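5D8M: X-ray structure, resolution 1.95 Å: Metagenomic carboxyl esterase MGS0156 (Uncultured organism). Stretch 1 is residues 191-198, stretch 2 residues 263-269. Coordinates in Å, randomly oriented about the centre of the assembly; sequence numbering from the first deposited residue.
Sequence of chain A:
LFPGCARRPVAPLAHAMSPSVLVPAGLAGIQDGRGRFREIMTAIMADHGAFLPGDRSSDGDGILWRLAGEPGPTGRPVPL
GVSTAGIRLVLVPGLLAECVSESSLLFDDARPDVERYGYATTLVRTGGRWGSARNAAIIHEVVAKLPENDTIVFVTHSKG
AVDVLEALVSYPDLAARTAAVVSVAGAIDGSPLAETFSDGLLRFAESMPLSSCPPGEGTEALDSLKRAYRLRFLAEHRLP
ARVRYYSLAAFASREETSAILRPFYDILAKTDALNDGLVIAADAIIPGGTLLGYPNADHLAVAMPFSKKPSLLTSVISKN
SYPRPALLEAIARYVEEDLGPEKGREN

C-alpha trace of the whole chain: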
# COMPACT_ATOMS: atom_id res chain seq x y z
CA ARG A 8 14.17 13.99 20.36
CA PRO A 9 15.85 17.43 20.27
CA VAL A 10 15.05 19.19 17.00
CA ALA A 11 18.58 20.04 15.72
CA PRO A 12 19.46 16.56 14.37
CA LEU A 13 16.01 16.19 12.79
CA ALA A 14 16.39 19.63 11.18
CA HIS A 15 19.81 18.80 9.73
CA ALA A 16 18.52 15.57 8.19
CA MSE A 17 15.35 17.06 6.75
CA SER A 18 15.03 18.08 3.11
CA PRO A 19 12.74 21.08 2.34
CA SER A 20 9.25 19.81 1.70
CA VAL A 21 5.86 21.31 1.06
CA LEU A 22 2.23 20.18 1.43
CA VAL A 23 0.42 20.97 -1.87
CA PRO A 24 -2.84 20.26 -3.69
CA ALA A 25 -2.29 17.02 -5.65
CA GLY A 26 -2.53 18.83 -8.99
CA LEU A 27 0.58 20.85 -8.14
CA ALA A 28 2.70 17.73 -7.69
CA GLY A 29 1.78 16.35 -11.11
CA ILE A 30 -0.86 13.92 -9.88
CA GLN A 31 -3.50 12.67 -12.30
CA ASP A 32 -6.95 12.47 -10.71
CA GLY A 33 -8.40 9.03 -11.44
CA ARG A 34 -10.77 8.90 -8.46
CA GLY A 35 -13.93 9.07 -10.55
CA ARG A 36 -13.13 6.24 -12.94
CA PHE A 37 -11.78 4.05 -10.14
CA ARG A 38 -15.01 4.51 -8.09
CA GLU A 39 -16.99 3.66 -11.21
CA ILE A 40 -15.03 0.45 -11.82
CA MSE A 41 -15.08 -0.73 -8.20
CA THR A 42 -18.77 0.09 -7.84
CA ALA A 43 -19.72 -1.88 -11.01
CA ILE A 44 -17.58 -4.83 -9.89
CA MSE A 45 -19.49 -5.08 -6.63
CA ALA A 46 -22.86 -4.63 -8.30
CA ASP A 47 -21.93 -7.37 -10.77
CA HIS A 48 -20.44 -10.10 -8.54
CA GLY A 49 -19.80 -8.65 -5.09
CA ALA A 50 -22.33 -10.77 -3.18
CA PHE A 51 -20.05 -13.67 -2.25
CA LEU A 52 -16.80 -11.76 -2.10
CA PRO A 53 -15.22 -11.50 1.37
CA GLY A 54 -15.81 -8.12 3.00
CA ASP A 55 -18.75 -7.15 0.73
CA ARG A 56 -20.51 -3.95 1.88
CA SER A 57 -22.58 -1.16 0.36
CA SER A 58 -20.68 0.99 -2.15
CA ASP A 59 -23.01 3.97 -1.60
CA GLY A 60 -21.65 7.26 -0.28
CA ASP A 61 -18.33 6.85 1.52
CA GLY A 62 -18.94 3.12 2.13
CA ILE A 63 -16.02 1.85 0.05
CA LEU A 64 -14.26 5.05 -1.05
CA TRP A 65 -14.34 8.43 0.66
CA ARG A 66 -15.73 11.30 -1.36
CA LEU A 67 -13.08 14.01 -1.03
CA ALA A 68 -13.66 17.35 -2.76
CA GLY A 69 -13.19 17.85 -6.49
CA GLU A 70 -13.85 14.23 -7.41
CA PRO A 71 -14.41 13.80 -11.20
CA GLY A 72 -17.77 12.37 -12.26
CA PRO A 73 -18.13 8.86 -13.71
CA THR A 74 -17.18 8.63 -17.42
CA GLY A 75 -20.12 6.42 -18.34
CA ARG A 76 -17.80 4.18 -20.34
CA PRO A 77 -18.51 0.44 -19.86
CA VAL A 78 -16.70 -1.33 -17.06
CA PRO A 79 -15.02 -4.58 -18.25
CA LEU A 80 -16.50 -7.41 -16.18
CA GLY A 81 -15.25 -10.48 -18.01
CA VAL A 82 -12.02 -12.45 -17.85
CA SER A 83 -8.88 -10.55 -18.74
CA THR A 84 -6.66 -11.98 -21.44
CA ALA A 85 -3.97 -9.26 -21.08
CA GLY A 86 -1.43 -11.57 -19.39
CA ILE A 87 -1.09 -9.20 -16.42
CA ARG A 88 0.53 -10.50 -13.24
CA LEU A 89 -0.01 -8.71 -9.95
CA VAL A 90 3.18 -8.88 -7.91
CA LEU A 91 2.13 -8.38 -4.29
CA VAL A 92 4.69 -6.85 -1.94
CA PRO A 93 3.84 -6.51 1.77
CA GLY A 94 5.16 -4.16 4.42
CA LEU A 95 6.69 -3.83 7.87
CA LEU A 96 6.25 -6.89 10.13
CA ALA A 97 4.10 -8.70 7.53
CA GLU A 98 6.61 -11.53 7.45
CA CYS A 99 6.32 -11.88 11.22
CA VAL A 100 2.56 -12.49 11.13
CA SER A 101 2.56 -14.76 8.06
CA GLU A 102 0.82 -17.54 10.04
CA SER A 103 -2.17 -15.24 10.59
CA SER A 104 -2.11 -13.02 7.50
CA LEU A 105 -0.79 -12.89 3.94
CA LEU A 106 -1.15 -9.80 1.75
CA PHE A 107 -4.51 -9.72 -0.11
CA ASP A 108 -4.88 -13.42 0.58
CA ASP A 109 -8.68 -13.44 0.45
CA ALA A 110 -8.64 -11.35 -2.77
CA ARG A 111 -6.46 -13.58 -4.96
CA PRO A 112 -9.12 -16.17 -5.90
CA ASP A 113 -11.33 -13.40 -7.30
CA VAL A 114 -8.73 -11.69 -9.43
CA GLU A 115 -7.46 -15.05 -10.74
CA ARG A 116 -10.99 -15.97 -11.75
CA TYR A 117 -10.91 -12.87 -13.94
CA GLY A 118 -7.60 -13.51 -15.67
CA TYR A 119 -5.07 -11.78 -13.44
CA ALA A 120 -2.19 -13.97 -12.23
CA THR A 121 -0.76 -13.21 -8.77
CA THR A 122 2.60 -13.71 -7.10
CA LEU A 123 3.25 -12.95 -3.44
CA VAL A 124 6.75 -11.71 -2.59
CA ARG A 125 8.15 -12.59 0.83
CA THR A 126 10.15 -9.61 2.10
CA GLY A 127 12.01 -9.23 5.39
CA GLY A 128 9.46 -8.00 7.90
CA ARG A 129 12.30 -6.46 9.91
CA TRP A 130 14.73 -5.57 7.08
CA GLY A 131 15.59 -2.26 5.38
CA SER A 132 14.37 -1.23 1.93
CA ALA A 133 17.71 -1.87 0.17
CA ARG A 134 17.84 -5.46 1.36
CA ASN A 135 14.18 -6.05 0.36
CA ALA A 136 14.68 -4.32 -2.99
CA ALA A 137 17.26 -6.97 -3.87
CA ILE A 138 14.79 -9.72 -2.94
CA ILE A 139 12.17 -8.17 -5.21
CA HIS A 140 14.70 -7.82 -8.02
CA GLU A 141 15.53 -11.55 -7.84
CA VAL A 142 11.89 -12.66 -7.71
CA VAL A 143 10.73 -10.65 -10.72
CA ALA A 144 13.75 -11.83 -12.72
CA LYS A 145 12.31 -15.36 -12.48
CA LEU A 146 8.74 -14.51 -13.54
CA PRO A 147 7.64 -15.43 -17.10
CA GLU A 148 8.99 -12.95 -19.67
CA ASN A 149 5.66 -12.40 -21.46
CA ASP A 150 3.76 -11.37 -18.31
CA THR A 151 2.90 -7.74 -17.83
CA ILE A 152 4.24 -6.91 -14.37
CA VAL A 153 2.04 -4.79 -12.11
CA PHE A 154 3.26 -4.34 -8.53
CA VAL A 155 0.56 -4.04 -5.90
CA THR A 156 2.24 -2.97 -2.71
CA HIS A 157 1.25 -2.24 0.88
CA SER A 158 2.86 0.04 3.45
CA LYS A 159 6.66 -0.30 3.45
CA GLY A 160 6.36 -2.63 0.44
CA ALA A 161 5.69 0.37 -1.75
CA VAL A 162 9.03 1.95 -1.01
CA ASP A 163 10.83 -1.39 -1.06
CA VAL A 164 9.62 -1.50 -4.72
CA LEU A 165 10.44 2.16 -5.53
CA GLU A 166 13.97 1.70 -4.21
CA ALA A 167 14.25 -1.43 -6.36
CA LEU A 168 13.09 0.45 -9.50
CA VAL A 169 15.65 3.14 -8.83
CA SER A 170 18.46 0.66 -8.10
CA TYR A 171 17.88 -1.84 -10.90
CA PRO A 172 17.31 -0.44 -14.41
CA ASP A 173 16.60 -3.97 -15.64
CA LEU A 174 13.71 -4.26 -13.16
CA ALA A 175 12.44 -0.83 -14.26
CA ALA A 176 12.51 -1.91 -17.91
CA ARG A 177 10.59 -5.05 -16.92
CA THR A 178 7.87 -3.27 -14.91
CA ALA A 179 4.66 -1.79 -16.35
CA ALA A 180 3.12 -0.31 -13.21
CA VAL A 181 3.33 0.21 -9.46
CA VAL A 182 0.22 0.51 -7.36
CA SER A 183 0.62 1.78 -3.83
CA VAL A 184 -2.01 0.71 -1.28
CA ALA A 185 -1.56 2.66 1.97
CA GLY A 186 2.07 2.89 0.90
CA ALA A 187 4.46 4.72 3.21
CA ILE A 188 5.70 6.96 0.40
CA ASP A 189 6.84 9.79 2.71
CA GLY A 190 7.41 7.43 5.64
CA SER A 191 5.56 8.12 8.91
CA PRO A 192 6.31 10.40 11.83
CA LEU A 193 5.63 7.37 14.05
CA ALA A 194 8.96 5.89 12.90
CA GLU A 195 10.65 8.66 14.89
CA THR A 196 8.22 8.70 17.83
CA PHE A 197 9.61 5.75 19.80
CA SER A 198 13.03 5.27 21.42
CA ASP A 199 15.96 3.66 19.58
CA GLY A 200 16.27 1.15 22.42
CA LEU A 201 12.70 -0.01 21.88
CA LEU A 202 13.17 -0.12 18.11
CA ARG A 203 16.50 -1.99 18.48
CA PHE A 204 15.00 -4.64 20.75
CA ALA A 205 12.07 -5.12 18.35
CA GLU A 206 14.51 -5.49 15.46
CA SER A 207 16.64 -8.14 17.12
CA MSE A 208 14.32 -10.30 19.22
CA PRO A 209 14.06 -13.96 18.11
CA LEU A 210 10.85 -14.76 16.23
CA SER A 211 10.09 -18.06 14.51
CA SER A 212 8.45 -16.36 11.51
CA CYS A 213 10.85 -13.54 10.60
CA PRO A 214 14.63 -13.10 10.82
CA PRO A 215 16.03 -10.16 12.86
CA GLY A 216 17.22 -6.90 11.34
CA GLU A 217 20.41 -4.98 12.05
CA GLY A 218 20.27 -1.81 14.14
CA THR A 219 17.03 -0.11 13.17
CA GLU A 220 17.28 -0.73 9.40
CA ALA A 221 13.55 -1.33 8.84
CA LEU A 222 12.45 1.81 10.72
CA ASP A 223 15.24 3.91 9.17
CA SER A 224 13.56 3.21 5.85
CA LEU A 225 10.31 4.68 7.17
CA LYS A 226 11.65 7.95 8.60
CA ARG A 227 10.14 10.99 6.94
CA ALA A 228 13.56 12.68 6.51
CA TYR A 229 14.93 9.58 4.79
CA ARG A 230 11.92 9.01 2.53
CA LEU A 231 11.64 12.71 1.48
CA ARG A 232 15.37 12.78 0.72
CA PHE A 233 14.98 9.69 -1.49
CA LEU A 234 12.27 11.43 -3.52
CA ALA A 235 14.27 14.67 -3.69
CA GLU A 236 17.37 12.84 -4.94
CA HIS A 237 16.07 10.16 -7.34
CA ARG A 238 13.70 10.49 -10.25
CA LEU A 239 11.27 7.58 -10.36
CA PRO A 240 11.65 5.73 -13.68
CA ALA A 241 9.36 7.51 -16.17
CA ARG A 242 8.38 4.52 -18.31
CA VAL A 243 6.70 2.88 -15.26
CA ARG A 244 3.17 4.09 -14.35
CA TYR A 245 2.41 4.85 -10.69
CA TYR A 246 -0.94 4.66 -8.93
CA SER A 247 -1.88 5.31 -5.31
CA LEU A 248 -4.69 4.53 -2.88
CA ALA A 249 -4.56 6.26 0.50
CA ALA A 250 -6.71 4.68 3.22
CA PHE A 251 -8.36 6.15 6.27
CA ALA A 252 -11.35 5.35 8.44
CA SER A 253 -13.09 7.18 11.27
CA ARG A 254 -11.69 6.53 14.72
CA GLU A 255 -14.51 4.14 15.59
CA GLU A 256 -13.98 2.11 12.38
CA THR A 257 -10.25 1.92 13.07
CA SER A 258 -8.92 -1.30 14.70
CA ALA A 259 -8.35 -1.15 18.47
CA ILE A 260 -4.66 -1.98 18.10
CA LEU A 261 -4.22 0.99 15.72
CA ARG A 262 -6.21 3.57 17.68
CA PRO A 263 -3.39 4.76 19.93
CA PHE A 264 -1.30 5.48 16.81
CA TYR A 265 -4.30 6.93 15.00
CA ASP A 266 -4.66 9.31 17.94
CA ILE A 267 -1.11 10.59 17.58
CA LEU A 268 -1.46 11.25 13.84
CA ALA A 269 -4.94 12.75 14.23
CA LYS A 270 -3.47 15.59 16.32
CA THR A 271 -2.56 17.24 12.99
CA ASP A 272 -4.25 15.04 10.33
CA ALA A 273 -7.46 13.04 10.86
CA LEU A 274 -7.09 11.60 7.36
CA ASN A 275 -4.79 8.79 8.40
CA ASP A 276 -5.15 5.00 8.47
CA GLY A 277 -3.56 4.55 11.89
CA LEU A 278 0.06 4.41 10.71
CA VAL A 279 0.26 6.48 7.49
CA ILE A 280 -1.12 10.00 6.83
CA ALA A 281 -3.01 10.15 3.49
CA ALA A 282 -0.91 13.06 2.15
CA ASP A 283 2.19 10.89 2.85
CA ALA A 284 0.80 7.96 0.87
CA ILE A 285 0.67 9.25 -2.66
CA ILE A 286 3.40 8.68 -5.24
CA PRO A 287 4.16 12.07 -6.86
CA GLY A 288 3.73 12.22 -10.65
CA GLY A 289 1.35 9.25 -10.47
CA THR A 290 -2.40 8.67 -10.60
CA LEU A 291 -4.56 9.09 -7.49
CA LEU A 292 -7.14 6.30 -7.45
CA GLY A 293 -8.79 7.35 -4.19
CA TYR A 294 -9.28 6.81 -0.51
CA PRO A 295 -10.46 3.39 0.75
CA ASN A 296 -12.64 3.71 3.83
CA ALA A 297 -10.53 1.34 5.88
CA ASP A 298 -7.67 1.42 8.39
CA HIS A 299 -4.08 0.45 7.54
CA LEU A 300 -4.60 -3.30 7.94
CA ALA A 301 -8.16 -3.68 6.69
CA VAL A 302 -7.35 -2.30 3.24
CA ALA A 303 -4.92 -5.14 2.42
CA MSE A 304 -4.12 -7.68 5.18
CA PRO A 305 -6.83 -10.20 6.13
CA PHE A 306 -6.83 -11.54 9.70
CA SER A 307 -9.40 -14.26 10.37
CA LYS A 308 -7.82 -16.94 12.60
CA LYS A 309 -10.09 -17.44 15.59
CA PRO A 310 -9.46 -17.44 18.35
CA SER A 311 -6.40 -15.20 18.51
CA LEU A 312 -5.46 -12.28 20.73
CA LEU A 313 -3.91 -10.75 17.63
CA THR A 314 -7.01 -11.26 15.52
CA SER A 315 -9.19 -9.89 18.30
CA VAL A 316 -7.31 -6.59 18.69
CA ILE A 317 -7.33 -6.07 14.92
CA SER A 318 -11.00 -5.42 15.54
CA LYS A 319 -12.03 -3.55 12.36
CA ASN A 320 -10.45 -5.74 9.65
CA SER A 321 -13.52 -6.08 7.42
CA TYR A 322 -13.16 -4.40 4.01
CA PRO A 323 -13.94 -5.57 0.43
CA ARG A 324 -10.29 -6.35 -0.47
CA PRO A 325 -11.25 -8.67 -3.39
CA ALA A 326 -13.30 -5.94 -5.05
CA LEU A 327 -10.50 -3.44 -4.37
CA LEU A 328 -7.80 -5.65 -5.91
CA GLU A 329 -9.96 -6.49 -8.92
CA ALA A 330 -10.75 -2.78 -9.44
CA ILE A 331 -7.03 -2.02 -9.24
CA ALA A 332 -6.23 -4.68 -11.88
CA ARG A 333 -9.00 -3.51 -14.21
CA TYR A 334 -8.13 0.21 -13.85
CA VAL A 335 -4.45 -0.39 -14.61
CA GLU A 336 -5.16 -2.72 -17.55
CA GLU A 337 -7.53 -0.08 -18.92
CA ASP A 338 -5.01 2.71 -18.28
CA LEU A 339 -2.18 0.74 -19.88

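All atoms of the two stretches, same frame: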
# COMPACT_ATOMS: atom_id res chain seq x y z
N SER A 191 6.56 7.79 7.88
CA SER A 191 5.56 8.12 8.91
C SER A 191 6.26 8.78 10.07
O SER A 191 7.36 8.36 10.45
CB SER A 191 4.81 6.85 9.38
OG SER A 191 3.97 7.15 10.50
N PRO A 192 5.65 9.83 10.66
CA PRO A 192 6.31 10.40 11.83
C PRO A 192 6.40 9.41 13.00
O PRO A 192 7.22 9.59 13.89
CB PRO A 192 5.42 11.60 12.20
CG PRO A 192 4.14 11.39 11.48
CD PRO A 192 4.40 10.53 10.31
N LEU A 193 5.58 8.37 12.98
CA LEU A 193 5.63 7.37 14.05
C LEU A 193 6.98 6.64 14.06
O LEU A 193 7.41 6.18 15.11
CB LEU A 193 4.50 6.36 13.89
CG LEU A 193 3.08 6.93 14.05
CD1 LEU A 193 2.05 5.86 13.72
CD2 LEU A 193 2.84 7.49 15.44
N ALA A 194 7.65 6.55 12.92
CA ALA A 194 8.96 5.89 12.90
C ALA A 194 9.97 6.62 13.79
O ALA A 194 10.92 6.03 14.29
CB ALA A 194 9.49 5.77 11.46
N GLU A 195 9.74 7.91 14.02
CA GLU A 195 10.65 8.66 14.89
C GLU A 195 10.13 8.76 16.31
O GLU A 195 10.87 9.13 17.21
CB GLU A 195 10.89 10.06 14.33
CG GLU A 195 11.76 10.11 13.09
CD GLU A 195 13.24 10.26 13.40
OE1 GLU A 195 13.66 9.96 14.55
OE2 GLU A 195 13.99 10.68 12.49
N THR A 196 8.86 8.45 16.52
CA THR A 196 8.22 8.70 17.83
C THR A 196 8.79 7.87 18.98
O THR A 196 8.87 8.34 20.11
CB THR A 196 6.70 8.43 17.75
OG1 THR A 196 6.12 9.28 16.76
CG2 THR A 196 6.02 8.69 19.07
N PHE A 197 9.20 6.64 18.71
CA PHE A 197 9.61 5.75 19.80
C PHE A 197 11.13 5.59 19.92
O PHE A 197 11.87 5.77 18.95
CB PHE A 197 8.90 4.41 19.63
CG PHE A 197 7.41 4.57 19.47
CD1 PHE A 197 6.62 4.93 20.57
CD2 PHE A 197 6.80 4.40 18.24
CE1 PHE A 197 5.25 5.10 20.43
CE2 PHE A 197 5.42 4.58 18.10
CZ PHE A 197 4.65 4.92 19.19
N SER A 198 11.60 5.28 21.12
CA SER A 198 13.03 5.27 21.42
C SER A 198 13.80 4.24 20.60
O SER A 198 13.27 3.18 20.26
CB SER A 198 13.26 5.01 22.92
OG SER A 198 13.23 3.62 23.21
N PRO A 263 -4.35 3.86 19.30
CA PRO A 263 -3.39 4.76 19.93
C PRO A 263 -2.48 5.50 18.94
O PRO A 263 -2.08 6.64 19.20
CB PRO A 263 -2.56 3.82 20.81
CG PRO A 263 -3.49 2.70 21.14
CD PRO A 263 -4.29 2.50 19.87
N PHE A 264 -2.18 4.86 17.81
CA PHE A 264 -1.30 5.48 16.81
C PHE A 264 -2.12 6.43 15.96
O PHE A 264 -1.66 7.52 15.64
CB PHE A 264 -0.60 4.40 15.97
CG PHE A 264 0.11 3.39 16.81
CD1 PHE A 264 1.32 3.71 17.43
CD2 PHE A 264 -0.47 2.15 17.09
CE1 PHE A 264 1.97 2.79 18.27
CE2 PHE A 264 0.17 1.22 17.92
CZ PHE A 264 1.39 1.53 18.51
N TYR A 265 -3.35 6.03 15.63
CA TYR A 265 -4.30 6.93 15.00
C TYR A 265 -4.41 8.25 15.77
O TYR A 265 -4.49 9.33 15.17
CB TYR A 265 -5.68 6.28 14.91
CG TYR A 265 -6.75 7.23 14.40
CD1 TYR A 265 -7.01 7.34 13.03
CD2 TYR A 265 -7.50 7.99 15.28
CE1 TYR A 265 -7.99 8.21 12.57
CE2 TYR A 265 -8.46 8.85 14.83
CZ TYR A 265 -8.71 8.96 13.48
OH TYR A 265 -9.69 9.82 13.05
N ASP A 266 -4.44 8.15 17.10
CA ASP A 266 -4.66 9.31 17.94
C ASP A 266 -3.47 10.28 17.89
O ASP A 266 -3.65 11.48 17.94
CB ASP A 266 -4.93 8.89 19.39
CG ASP A 266 -6.34 8.29 19.58
OD1 ASP A 266 -7.23 8.47 18.70
OD2 ASP A 266 -6.56 7.67 20.64
N ILE A 267 -2.27 9.74 17.75
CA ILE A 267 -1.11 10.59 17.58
C ILE A 267 -1.18 11.35 16.26
O ILE A 267 -1.02 12.59 16.24
CB ILE A 267 0.18 9.76 17.63
CG1 ILE A 267 0.33 9.15 19.02
CG2 ILE A 267 1.38 10.66 17.32
CD1 ILE A 267 1.48 8.17 19.10
N LEU A 268 -1.42 10.64 15.18
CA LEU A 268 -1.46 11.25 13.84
C LEU A 268 -2.62 12.24 13.70
O LEU A 268 -2.47 13.31 13.08
CB LEU A 268 -1.55 10.16 12.77
CG LEU A 268 -0.35 9.19 12.69
CD1 LEU A 268 -0.52 8.21 11.55
CD2 LEU A 268 0.93 9.97 12.53
N ALA A 269 -3.75 11.91 14.31
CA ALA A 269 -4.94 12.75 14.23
C ALA A 269 -4.76 14.11 14.89
O ALA A 269 -5.56 15.00 14.65
CB ALA A 269 -6.14 12.04 14.83

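The contact works by one leucine fitted into one side of a helix, with no hydrogen bond crossing between the stretches. Leu193 points its CA-to-CB bond toward the helix and adopts the mt rotamer, which spreads its branches over three partners: CD1 lies 3.8 Å from Phe264 CB, CD2 4.0 Å from Ile267 CG2, and CG 4.0 Å from Leu268 CD2. Those partners sit at helix positions i, i+3 and i+4, so they share a side and form a shallow apolar seat. Leu268 sets off sideways, yet its mt rotamer carries CD2 nearer, where it also meets Pro192 CG at 3.7 Å. Ile267, likewise mt, offers CG2 to the leucine.

At the other end, Phe197 and Phe264 both take chi1 m and meet rim to rim, CZ of Phe197 3.5 Å from CE1 of Phe264. With centroids 6.0 Å apart and planes at 82°, neither ring covers the other's face; Phe197 CZ lies at the edge of the Phe264 ring.

Polar groups brace the short segment that presents Leu193. Ser191, with chi1 t, accepts a capping bond at OG from Leu193 N (3.2 Å), while Thr196 OG1, with chi1 m, donates back to Pro192 O (3.1 Å). Polarity thus serves local shape, and apolar packing makes the contact.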